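Local coordinates for protein glycosyltransferase (PDB 3WAD) that belongs to the GT-B clan of glycosyltransferases, built from two domains that each carry a parallel beta sheet flanked by helices, at residues 338-343 with 359-364. Residues are numbered along the deposited sequence; the frame is centred on the assembly and turned at random.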
ATOM      1  N   ILE B 338      28.709  -0.900 -10.634  1.00 28.10           N
ATOM      2  CA  ILE B 338      28.161  -2.206 -10.263  1.00 28.61           C
ATOM      3  C   ILE B 338      29.294  -3.106  -9.882  1.00 27.24           C
ATOM      4  O   ILE B 338      30.234  -3.261 -10.636  1.00 26.69           O
ATOM      5  CB  ILE B 338      27.286  -2.837 -11.440  1.00 28.45           C
ATOM      6  CG1 ILE B 338      26.152  -1.881 -11.823  1.00 28.76           C
ATOM      7  CG2 ILE B 338      26.639  -4.192 -10.999  1.00 27.66           C
ATOM      8  CD1 ILE B 338      25.527  -2.124 -13.208  1.00 24.73           C
ATOM      9  N   VAL B 339      29.236  -3.661  -8.694  1.00 27.55           N
ATOM     10  CA  VAL B 339      30.132  -4.711  -8.306  1.00 28.53           C
ATOM     11  C   VAL B 339      29.268  -6.007  -8.227  1.00 29.92           C
ATOM     12  O   VAL B 339      28.720  -6.315  -7.168  1.00 29.41           O
ATOM     13  CB  VAL B 339      30.816  -4.408  -6.942  1.00 28.48           C
ATOM     14  CG1 VAL B 339      31.715  -5.613  -6.473  1.00 30.63           C
ATOM     15  CG2 VAL B 339      31.681  -3.167  -7.035  1.00 29.94           C
ATOM     16  N   PRO B 340      29.151  -6.770  -9.347  1.00 30.91           N
ATOM     17  CA  PRO B 340      28.042  -7.761  -9.353  1.00 31.47           C
ATOM     18  C   PRO B 340      28.173  -8.872  -8.322  1.00 34.21           C
ATOM     19  O   PRO B 340      29.235  -9.435  -8.094  1.00 34.08           O
ATOM     20  CB  PRO B 340      28.048  -8.350 -10.767  1.00 31.25           C
ATOM     21  CG  PRO B 340      28.901  -7.403 -11.644  1.00 30.55           C
ATOM     22  CD  PRO B 340      29.718  -6.518 -10.692  1.00 29.99           C
ATOM     23  N   ASN B 341      27.060  -9.168  -7.686  1.00 34.47           N
ATOM     24  CA  ASN B 341      26.978 -10.331  -6.904  1.00 36.89           C
ATOM     25  C   ASN B 341      26.603 -11.448  -7.896  1.00 36.92           C
ATOM     26  O   ASN B 341      26.581 -11.223  -9.093  1.00 36.61           O
ATOM     27  CB  ASN B 341      25.951 -10.113  -5.800  1.00 37.21           C
ATOM     28  CG  ASN B 341      26.072 -11.133  -4.701  1.00 41.30           C
ATOM     29  OD1 ASN B 341      25.702 -10.839  -3.579  1.00 44.61           O
ATOM     30  ND2 ASN B 341      26.596 -12.360  -5.015  1.00 44.19           N
ATOM     31  N   TRP B 342      26.373 -12.657  -7.443  1.00 38.94           N
ATOM     32  CA  TRP B 342      25.975 -13.689  -8.397  1.00 38.87           C
ATOM     33  C   TRP B 342      24.779 -14.417  -7.849  1.00 36.75           C
ATOM     34  O   TRP B 342      24.652 -15.583  -8.073  1.00 36.24           O
ATOM     35  CB  TRP B 342      27.139 -14.648  -8.679  1.00 40.78           C
ATOM     36  CG  TRP B 342      27.883 -15.056  -7.403  1.00 47.98           C
ATOM     37  CD1 TRP B 342      27.542 -16.087  -6.521  1.00 50.55           C
ATOM     38  CD2 TRP B 342      29.069 -14.430  -6.847  1.00 54.18           C
ATOM     39  NE1 TRP B 342      28.434 -16.122  -5.469  1.00 53.44           N
ATOM     40  CE2 TRP B 342      29.384 -15.134  -5.635  1.00 56.72           C
ATOM     41  CE3 TRP B 342      29.898 -13.347  -7.251  1.00 56.20           C
ATOM     42  CZ2 TRP B 342      30.507 -14.782  -4.819  1.00 57.75           C
ATOM     43  CZ3 TRP B 342      31.008 -12.990  -6.436  1.00 56.65           C
ATOM     44  CH2 TRP B 342      31.300 -13.716  -5.236  1.00 58.68           C
ATOM     45  N   LEU B 343      23.903 -13.736  -7.125  1.00 35.71           N
ATOM     46  CA  LEU B 343      22.720 -14.423  -6.596  1.00 35.43           C
ATOM     47  C   LEU B 343      21.702 -14.770  -7.698  1.00 33.10           C
ATOM     48  O   LEU B 343      20.970 -15.725  -7.552  1.00 34.63           O
ATOM     49  CB  LEU B 343      22.011 -13.593  -5.542  1.00 36.04           C
ATOM     50  CG  LEU B 343      22.497 -13.657  -4.093  1.00 39.64           C
ATOM     51  CD1 LEU B 343      23.932 -13.379  -4.068  1.00 41.84           C
ATOM     52  CD2 LEU B 343      21.716 -12.641  -3.243  1.00 41.79           C
ATOM     53  N   ALA B 359      26.865   2.572 -17.076  1.00 30.68           N
ATOM     54  CA  ALA B 359      27.466   2.011 -15.901  1.00 30.76           C
ATOM     55  C   ALA B 359      28.950   1.639 -16.143  1.00 30.96           C
ATOM     56  O   ALA B 359      29.354   1.420 -17.276  1.00 32.03           O
ATOM     57  CB  ALA B 359      26.694   0.775 -15.533  1.00 30.26           C
ATOM     58  N   LEU B 360      29.718   1.513 -15.066  1.00 29.33           N
ATOM     59  CA  LEU B 360      31.024   0.912 -15.112  1.00 30.47           C
ATOM     60  C   LEU B 360      30.985  -0.292 -14.187  1.00 29.94           C
ATOM     61  O   LEU B 360      30.283  -0.263 -13.225  1.00 30.21           O
ATOM     62  CB  LEU B 360      32.090   1.917 -14.658  1.00 30.39           C
ATOM     63  CG  LEU B 360      32.379   3.015 -15.666  1.00 30.32           C
ATOM     64  CD1 LEU B 360      33.386   3.946 -15.056  1.00 31.54           C
ATOM     65  CD2 LEU B 360      32.872   2.401 -17.004  1.00 31.47           C
ATOM     66  N   VAL B 361      31.679  -1.365 -14.515  1.00 30.57           N
ATOM     67  CA  VAL B 361      31.596  -2.590 -13.733  1.00 32.01           C
ATOM     68  C   VAL B 361      32.971  -2.964 -13.172  1.00 31.97           C
ATOM     69  O   VAL B 361      33.941  -2.960 -13.913  1.00 31.24           O
ATOM     70  CB  VAL B 361      31.070  -3.817 -14.620  1.00 32.14           C
ATOM     71  CG1 VAL B 361      30.972  -5.087 -13.819  1.00 33.06           C
ATOM     72  CG2 VAL B 361      29.694  -3.508 -15.287  1.00 34.30           C
ATOM     73  N   THR B 362      33.052  -3.332 -11.891  1.00 31.72           N
ATOM     74  CA  THR B 362      34.222  -4.082 -11.405  1.00 32.52           C
ATOM     75  C   THR B 362      33.847  -5.421 -10.826  1.00 31.81           C
ATOM     76  O   THR B 362      33.193  -5.463  -9.811  1.00 32.33           O
ATOM     77  CB  THR B 362      35.035  -3.286 -10.332  1.00 32.41           C
ATOM     78  OG1 THR B 362      35.460  -2.066 -10.923  1.00 30.08           O
ATOM     79  CG2 THR B 362      36.264  -4.084  -9.915  1.00 32.74           C
ATOM     80  N   GLU B 363      34.268  -6.522 -11.432  1.00 33.86           N
ATOM     81  CA  GLU B 363      33.947  -7.829 -10.829  1.00 36.06           C
ATOM     82  C   GLU B 363      34.585  -7.982  -9.485  1.00 36.42           C
ATOM     83  O   GLU B 363      35.618  -7.387  -9.229  1.00 37.10           O
ATOM     84  CB  GLU B 363      34.429  -8.961 -11.687  1.00 36.69           C
ATOM     85  CG  GLU B 363      33.950  -8.915 -13.097  1.00 41.33           C
ATOM     86  CD  GLU B 363      32.468  -9.330 -13.265  1.00 48.02           C
ATOM     87  OE1 GLU B 363      31.844  -9.899 -12.323  1.00 51.84           O
ATOM     88  OE2 GLU B 363      31.924  -9.095 -14.376  1.00 53.26           O
ATOM     89  N   VAL B 364      33.992  -8.801  -8.640  1.00 38.01           N
ATOM     90  CA  VAL B 364      34.550  -9.075  -7.331  1.00 40.39           C
ATOM     91  C   VAL B 364      36.067  -9.424  -7.389  1.00 42.04           C
ATOM     92  O   VAL B 364      36.867  -8.695  -6.789  1.00 43.10           O
ATOM     93  CB  VAL B 364      33.710 -10.128  -6.560  1.00 40.28           C
ATOM     94  CG1 VAL B 364      34.412 -10.618  -5.336  1.00 39.78           C
ATOM     95  CG2 VAL B 364      32.403  -9.493  -6.102  1.00 43.17           C
TER
HETATM   96  O   HOH W   1      31.628 -10.016  -9.472  1.00 30.96           O
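A parallel strand pairing that frays into a water-bridged loop contact forms one margin of the sheet in the C-terminal domain, where strand 336-338 meets the outermost strand, 359-361. Ile338 spends both its N-H and its C=O on this neighbour, straddling Val361. Its N donates to Leu360 O, almost straight at 169°. Its O accepts from Thr362 N at 3.1 Å. On the face shared by Ile338 and Val361, Ile338 CD1 reaches Ala359 CB (3.9 Å), while Ala350 of helix 346-355 packs on Ile338 and on Pro340. Val361, its CG1 anti to the backbone N, lays that methyl crosswise against Pro340 CD at 3.7 Å.

The ladder ends at Pro340, whose N has no hydrogen to offer Thr362 O; that buried oxygen has no hydrogen-bond donor and meets Val339 CA in a CA-H...O contact (3.5 Å). A water then takes over, donating to Pro340 O and Glu363 OE1 and accepting from Val364 N (2.8 Å); the bend at chi2 (-75°) brings the Glu363 carboxylate back to it. Val364 CG2 lies between Val339 CG1 and Trp342, 3.8 Å from Trp342 CZ3, and Val364 CB lies in plane at the indole edge. Gln375 binds Thr362 OG1 and Val361 O, tying the margin to helix 369-381. Strand 336-338, helix 346-355 and strand 359-361 thus make a beta-alpha-beta crossover, the repeating element of the Rossmann-like domains of GT-B glycosyltransferases.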